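Local coordinates for protein carboxypeptidase 1 (Deinococcus radiodurans str. R1, PDB 5GIV) that probably acts as a broad-specificity zinc metallocarboxypeptidase of the M32 family, removing amino acids one at a time from the C-terminus of peptides, at residues H16-L30 against L53-Y66. Numbering follows the deposited sequence.
Sequences HWQELADFGGIEALL and LAGLRHARATDAGY
With CG anti to the backbone N in both His16 (chi1 -164°) and Tyr66 (chi1 168°), the two rings swing into the gap between their helices and lie over one another as an offset stack, centroids 4.1 Å apart and planes 28° from parallel. The imidazole is also fixed at its edge: NE2 of His16 donates to Arg60 O over 3.0 Å, with the oxygen in the ring plane. That carbonyl also accepts from Asp63 N, which comes from the opposite face. Asp63 in turn N-caps the next helix, its OD2 accepting from Tyr66 N at 2.8 Å, a capping bond. At the far end of the phenol, Trp17 NE1 donates to Tyr66 OH (2.8 Å), indole and phenol standing perpendicular. A leucine in place of Tyr66 would probably leave the indole N-H without this acceptor and the imidazole without its stacking partner.

Farther along, the nearly antiparallel helices mesh knobs-into-holes. Phe23 fits among Leu53, Leu56, Arg57 and Arg60, and Leu53 drops among Phe23, Ile26, Glu27 and Leu30. Salt bridges flank this apolar seam. Arg57 holds Glu27 side-on, NE to OE2 at 2.7 Å and NH2 to OE1 at 2.9 Å, both on syn lone pairs, so the carboxylate can hardly rotate. Arg60 gives Glu19 a single bond, NH2 to OE1 (2.9 Å), while Phe23 CZ lies over one face of its guanidinium, offset toward the rim.

This is helical-hairpin packing away from the zinc site: helix 8-36 lies against helix 43-62 and the start of helix 64-75. Phe23 and Arg60 also pack on Leu56 of the second subunit, Trp17 and Tyr66 meet helix 81-99, and Ala28 and Leu29 touch strand 238-242.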
loop_
_atom_site.group_PDB
_atom_site.type_symbol
_atom_site.label_atom_id
_atom_site.label_comp_id
_atom_site.label_asym_id
_atom_site.label_seq_id
_atom_site.Cartn_x
_atom_site.Cartn_y
_atom_site.Cartn_z
ATOM N N HIS A 16 2.585 -6.145 24.341
ATOM C CA HIS A 16 3.175 -4.841 24.071
ATOM C C HIS A 16 4.239 -4.940 22.994
ATOM O O HIS A 16 4.346 -4.057 22.135
ATOM C CB HIS A 16 3.753 -4.253 25.356
ATOM C CG HIS A 16 4.034 -2.784 25.279
ATOM N ND1 HIS A 16 3.069 -1.827 25.520
ATOM C CD2 HIS A 16 5.179 -2.107 25.022
ATOM C CE1 HIS A 16 3.604 -0.625 25.394
ATOM N NE2 HIS A 16 4.885 -0.767 25.104
ATOM N N TRP A 17 5.043 -6.006 23.033
ATOM C CA TRP A 17 6.035 -6.221 21.989
ATOM C C TRP A 17 5.374 -6.381 20.630
ATOM O O TRP A 17 5.842 -5.814 19.635
ATOM C CB TRP A 17 6.898 -7.437 22.323
ATOM C CG TRP A 17 7.900 -7.175 23.416
ATOM C CD1 TRP A 17 8.412 -5.963 23.792
ATOM C CD2 TRP A 17 8.497 -8.146 24.281
ATOM N NE1 TRP A 17 9.296 -6.124 24.836
ATOM C CE2 TRP A 17 9.365 -7.456 25.152
ATOM C CE3 TRP A 17 8.380 -9.533 24.408
ATOM C CZ2 TRP A 17 10.114 -8.108 26.130
ATOM C CZ3 TRP A 17 9.126 -10.178 25.390
ATOM C CH2 TRP A 17 9.982 -9.467 26.229
ATOM N N GLN A 18 4.291 -7.158 20.558
ATOM C CA GLN A 18 3.590 -7.308 19.287
ATOM C C GLN A 18 2.999 -5.978 18.831
ATOM O O GLN A 18 2.978 -5.674 17.633
ATOM C CB GLN A 18 2.497 -8.369 19.406
ATOM C CG GLN A 18 1.778 -8.683 18.093
ATOM C CD GLN A 18 2.680 -9.360 17.067
ATOM O OE1 GLN A 18 3.071 -8.759 16.058
ATOM N NE2 GLN A 18 2.992 -10.629 17.312
ATOM N N GLU A 19 2.534 -5.162 19.778
ATOM C CA GLU A 19 2.000 -3.852 19.425
ATOM C C GLU A 19 3.098 -2.961 18.857
ATOM O O GLU A 19 2.861 -2.195 17.915
ATOM C CB GLU A 19 1.329 -3.214 20.649
ATOM C CG GLU A 19 0.547 -1.925 20.350
ATOM C CD GLU A 19 -0.196 -1.370 21.560
ATOM O OE1 GLU A 19 -0.333 -0.130 21.663
ATOM O OE2 GLU A 19 -0.649 -2.164 22.413
ATOM N N LEU A 20 4.311 -3.051 19.418
ATOM C CA LEU A 20 5.435 -2.309 18.854
ATOM C C LEU A 20 5.751 -2.775 17.441
ATOM O O LEU A 20 5.997 -1.957 16.550
ATOM C CB LEU A 20 6.669 -2.435 19.749
ATOM C CG LEU A 20 6.551 -1.744 21.115
ATOM C CD1 LEU A 20 7.803 -1.951 21.957
ATOM C CD2 LEU A 20 6.256 -0.254 20.939
ATOM N N ALA A 21 5.769 -4.090 17.222
ATOM C CA ALA A 21 6.002 -4.608 15.878
ATOM C C ALA A 21 4.902 -4.170 14.916
ATOM O O ALA A 21 5.175 -3.842 13.753
ATOM C CB ALA A 21 6.113 -6.133 15.917
ATOM N N ASP A 22 3.649 -4.153 15.383
ATOM C CA ASP A 22 2.541 -3.787 14.500
ATOM C C ASP A 22 2.606 -2.313 14.103
ATOM O O ASP A 22 2.403 -1.971 12.929
ATOM C CB ASP A 22 1.203 -4.138 15.155
ATOM C CG ASP A 22 0.997 -5.643 15.291
ATOM O OD1 ASP A 22 1.724 -6.407 14.615
ATOM O OD2 ASP A 22 0.099 -6.070 16.050
ATOM N N PHE A 23 2.897 -1.422 15.056
ATOM C CA PHE A 23 3.170 -0.045 14.666
ATOM C C PHE A 23 4.265 -0.000 13.613
ATOM O O PHE A 23 4.149 0.713 12.611
ATOM C CB PHE A 23 3.585 0.795 15.876
ATOM C CG PHE A 23 2.435 1.399 16.629
ATOM C CD1 PHE A 23 1.746 2.489 16.111
ATOM C CD2 PHE A 23 2.073 0.914 17.876
ATOM C CE1 PHE A 23 0.688 3.057 16.805
ATOM C CE2 PHE A 23 1.013 1.481 18.583
ATOM C CZ PHE A 23 0.323 2.557 18.045
ATOM N N GLY A 24 5.326 -0.785 13.813
ATOM C CA GLY A 24 6.420 -0.798 12.859
ATOM C C GLY A 24 5.990 -1.229 11.472
ATOM O O GLY A 24 6.423 -0.653 10.473
ATOM N N GLY A 25 5.157 -2.267 11.386
ATOM C CA GLY A 25 4.656 -2.683 10.087
ATOM C C GLY A 25 3.812 -1.607 9.426
ATOM O O GLY A 25 3.929 -1.367 8.222
ATOM N N ILE A 26 2.962 -0.933 10.210
ATOM C CA ILE A 26 2.103 0.110 9.653
ATOM C C ILE A 26 2.927 1.310 9.211
ATOM O O ILE A 26 2.711 1.857 8.120
ATOM C CB ILE A 26 1.015 0.513 10.661
ATOM C CG1 ILE A 26 0.119 -0.682 10.988
ATOM C CG2 ILE A 26 0.199 1.664 10.111
ATOM C CD1 ILE A 26 -0.898 -0.389 12.055
ATOM N N GLU A 27 3.882 1.742 10.038
ATOM C CA GLU A 27 4.778 2.811 9.610
ATOM C C GLU A 27 5.478 2.431 8.312
ATOM O O GLU A 27 5.645 3.266 7.415
ATOM C CB GLU A 27 5.797 3.122 10.708
ATOM C CG GLU A 27 5.204 3.758 11.952
ATOM C CD GLU A 27 6.264 4.211 12.948
ATOM O OE1 GLU A 27 6.843 5.306 12.758
ATOM O OE2 GLU A 27 6.523 3.463 13.918
ATOM N N ALA A 28 5.883 1.167 8.195
ATOM C CA ALA A 28 6.548 0.704 6.982
ATOM C C ALA A 28 5.606 0.740 5.789
ATOM O O ALA A 28 6.016 1.086 4.674
ATOM C CB ALA A 28 7.102 -0.709 7.204
ATOM N N LEU A 29 4.337 0.388 6.004
ATOM C CA LEU A 29 3.363 0.449 4.920
ATOM C C LEU A 29 3.182 1.876 4.431
ATOM O O LEU A 29 3.080 2.118 3.228
ATOM C CB LEU A 29 2.020 -0.128 5.374
ATOM C CG LEU A 29 0.873 0.021 4.370
ATOM C CD1 LEU A 29 1.222 -0.657 3.053
ATOM C CD2 LEU A 29 -0.422 -0.540 4.950
ATOM N N LEU A 30 3.119 2.831 5.351
ATOM C CA LEU A 30 2.988 4.226 4.947
ATOM C C LEU A 30 4.179 4.663 4.111
ATOM O O LEU A 30 4.022 5.403 3.137
ATOM C CB LEU A 30 2.844 5.112 6.179
ATOM C CG LEU A 30 1.489 5.082 6.869
ATOM C CD1 LEU A 30 1.633 5.671 8.276
ATOM C CD2 LEU A 30 0.447 5.845 6.047
ATOM N N LEU A 53 1.826 8.631 13.307
ATOM C CA LEU A 53 2.158 7.277 13.732
ATOM C C LEU A 53 3.505 7.229 14.442
ATOM O O LEU A 53 3.673 6.484 15.414
ATOM C CB LEU A 53 2.158 6.326 12.541
ATOM C CG LEU A 53 0.901 5.480 12.344
ATOM C CD1 LEU A 53 1.227 4.306 11.424
ATOM C CD2 LEU A 53 0.317 5.001 13.678
ATOM N N ALA A 54 4.476 8.022 13.982
ATOM C CA ALA A 54 5.751 8.081 14.686
ATOM C C ALA A 54 5.550 8.497 16.139
ATOM O O ALA A 54 6.160 7.922 17.051
ATOM C CB ALA A 54 6.704 9.036 13.970
ATOM N N GLY A 55 4.666 9.470 16.376
ATOM C CA GLY A 55 4.411 9.909 17.740
ATOM C C GLY A 55 3.786 8.831 18.602
ATOM O O GLY A 55 4.193 8.627 19.749
ATOM N N LEU A 56 2.784 8.125 18.070
ATOM C CA LEU A 56 2.142 7.067 18.848
ATOM C C LEU A 56 3.122 5.944 19.158
ATOM O O LEU A 56 3.207 5.472 20.299
ATOM C CB LEU A 56 0.920 6.523 18.105
ATOM C CG LEU A 56 -0.264 7.483 17.994
ATOM C CD1 LEU A 56 -1.313 6.947 17.039
ATOM C CD2 LEU A 56 -0.865 7.735 19.370
ATOM N N ARG A 57 3.872 5.499 18.153
ATOM C CA ARG A 57 4.818 4.413 18.372
ATOM C C ARG A 57 5.894 4.812 19.373
ATOM O O ARG A 57 6.259 4.025 20.253
ATOM C CB ARG A 57 5.434 3.987 17.040
ATOM C CG ARG A 57 6.589 3.033 17.171
ATOM C CD ARG A 57 7.908 3.784 17.122
ATOM N NE ARG A 57 8.078 4.513 15.867
ATOM C CZ ARG A 57 8.829 5.606 15.725
ATOM N NH1 ARG A 57 9.480 6.110 16.771
ATOM N NH2 ARG A 57 8.926 6.202 14.538
ATOM N N HIS A 58 6.390 6.047 19.277
ATOM C CA HIS A 58 7.410 6.496 20.217
ATOM C C HIS A 58 6.885 6.462 21.644
ATOM O O HIS A 58 7.589 6.034 22.566
ATOM C CB HIS A 58 7.868 7.908 19.854
ATOM C CG HIS A 58 8.903 8.462 20.781
ATOM N ND1 HIS A 58 10.243 8.158 20.671
ATOM C CD2 HIS A 58 8.793 9.283 21.851
ATOM C CE1 HIS A 58 10.916 8.790 21.615
ATOM N NE2 HIS A 58 10.057 9.476 22.347
ATOM N N ALA A 59 5.637 6.883 21.842
ATOM C CA ALA A 59 5.035 6.817 23.168
ATOM C C ALA A 59 4.981 5.378 23.673
ATOM O O ALA A 59 5.374 5.089 24.809
ATOM C CB ALA A 59 3.637 7.435 23.137
ATOM N N ARG A 60 4.492 4.457 22.840
ATOM C CA ARG A 60 4.476 3.056 23.242
ATOM C C ARG A 60 5.873 2.588 23.626
ATOM O O ARG A 60 6.055 1.939 24.661
ATOM C CB ARG A 60 3.913 2.188 22.119
ATOM C CG ARG A 60 2.729 2.800 21.399
ATOM C CD ARG A 60 1.435 2.670 22.179
ATOM N NE ARG A 60 0.542 3.798 21.899
ATOM C CZ ARG A 60 -0.788 3.727 21.886
ATOM N NH1 ARG A 60 -1.502 4.816 21.630
ATOM N NH2 ARG A 60 -1.403 2.569 22.114
ATOM N N ALA A 61 6.875 2.928 22.813
ATOM C CA ALA A 61 8.228 2.442 23.058
ATOM C C ALA A 61 8.822 3.001 24.344
ATOM O O ALA A 61 9.745 2.396 24.897
ATOM C CB ALA A 61 9.132 2.774 21.870
ATOM N N THR A 62 8.314 4.127 24.839
ATOM C CA THR A 62 8.837 4.738 26.053
ATOM C C THR A 62 7.838 4.712 27.202
ATOM O O THR A 62 8.063 5.381 28.218
ATOM C CB THR A 62 9.264 6.181 25.782
ATOM O OG1 THR A 62 8.128 6.926 25.332
ATOM C CG2 THR A 62 10.354 6.234 24.722
ATOM N N ASP A 63 6.758 3.940 27.083
ATOM C CA ASP A 63 5.740 3.938 28.122
ATOM C C ASP A 63 6.347 3.484 29.442
ATOM O O ASP A 63 7.016 2.450 29.509
ATOM C CB ASP A 63 4.589 3.021 27.728
ATOM C CG ASP A 63 3.518 2.951 28.789
ATOM O OD1 ASP A 63 2.646 3.846 28.811
ATOM O OD2 ASP A 63 3.562 2.020 29.622
ATOM N N ALA A 64 6.114 4.266 30.497
ATOM C CA ALA A 64 6.699 3.943 31.796
ATOM C C ALA A 64 6.175 2.610 32.321
ATOM O O ALA A 64 6.940 1.808 32.875
ATOM C CB ALA A 64 6.425 5.068 32.795
ATOM N N GLY A 65 4.874 2.355 32.168
ATOM C CA GLY A 65 4.355 1.062 32.574
ATOM C C GLY A 65 5.086 -0.077 31.890
ATOM O O GLY A 65 5.571 -1.002 32.548
ATOM N N TYR A 66 5.263 0.032 30.565
ATOM C CA TYR A 66 6.032 -0.966 29.826
ATOM C C TYR A 66 7.433 -1.115 30.406
ATOM O O TYR A 66 7.924 -2.238 30.592
ATOM C CB TYR A 66 6.091 -0.565 28.350
ATOM C CG TYR A 66 7.077 -1.339 27.488
ATOM C CD1 TYR A 66 7.090 -2.727 27.464
ATOM C CD2 TYR A 66 7.999 -0.665 26.694
ATOM C CE1 TYR A 66 7.982 -3.414 26.666
ATOM C CE2 TYR A 66 8.897 -1.348 25.901
ATOM C CZ TYR A 66 8.886 -2.718 25.887
ATOM O OH TYR A 66 9.787 -3.393 25.094
#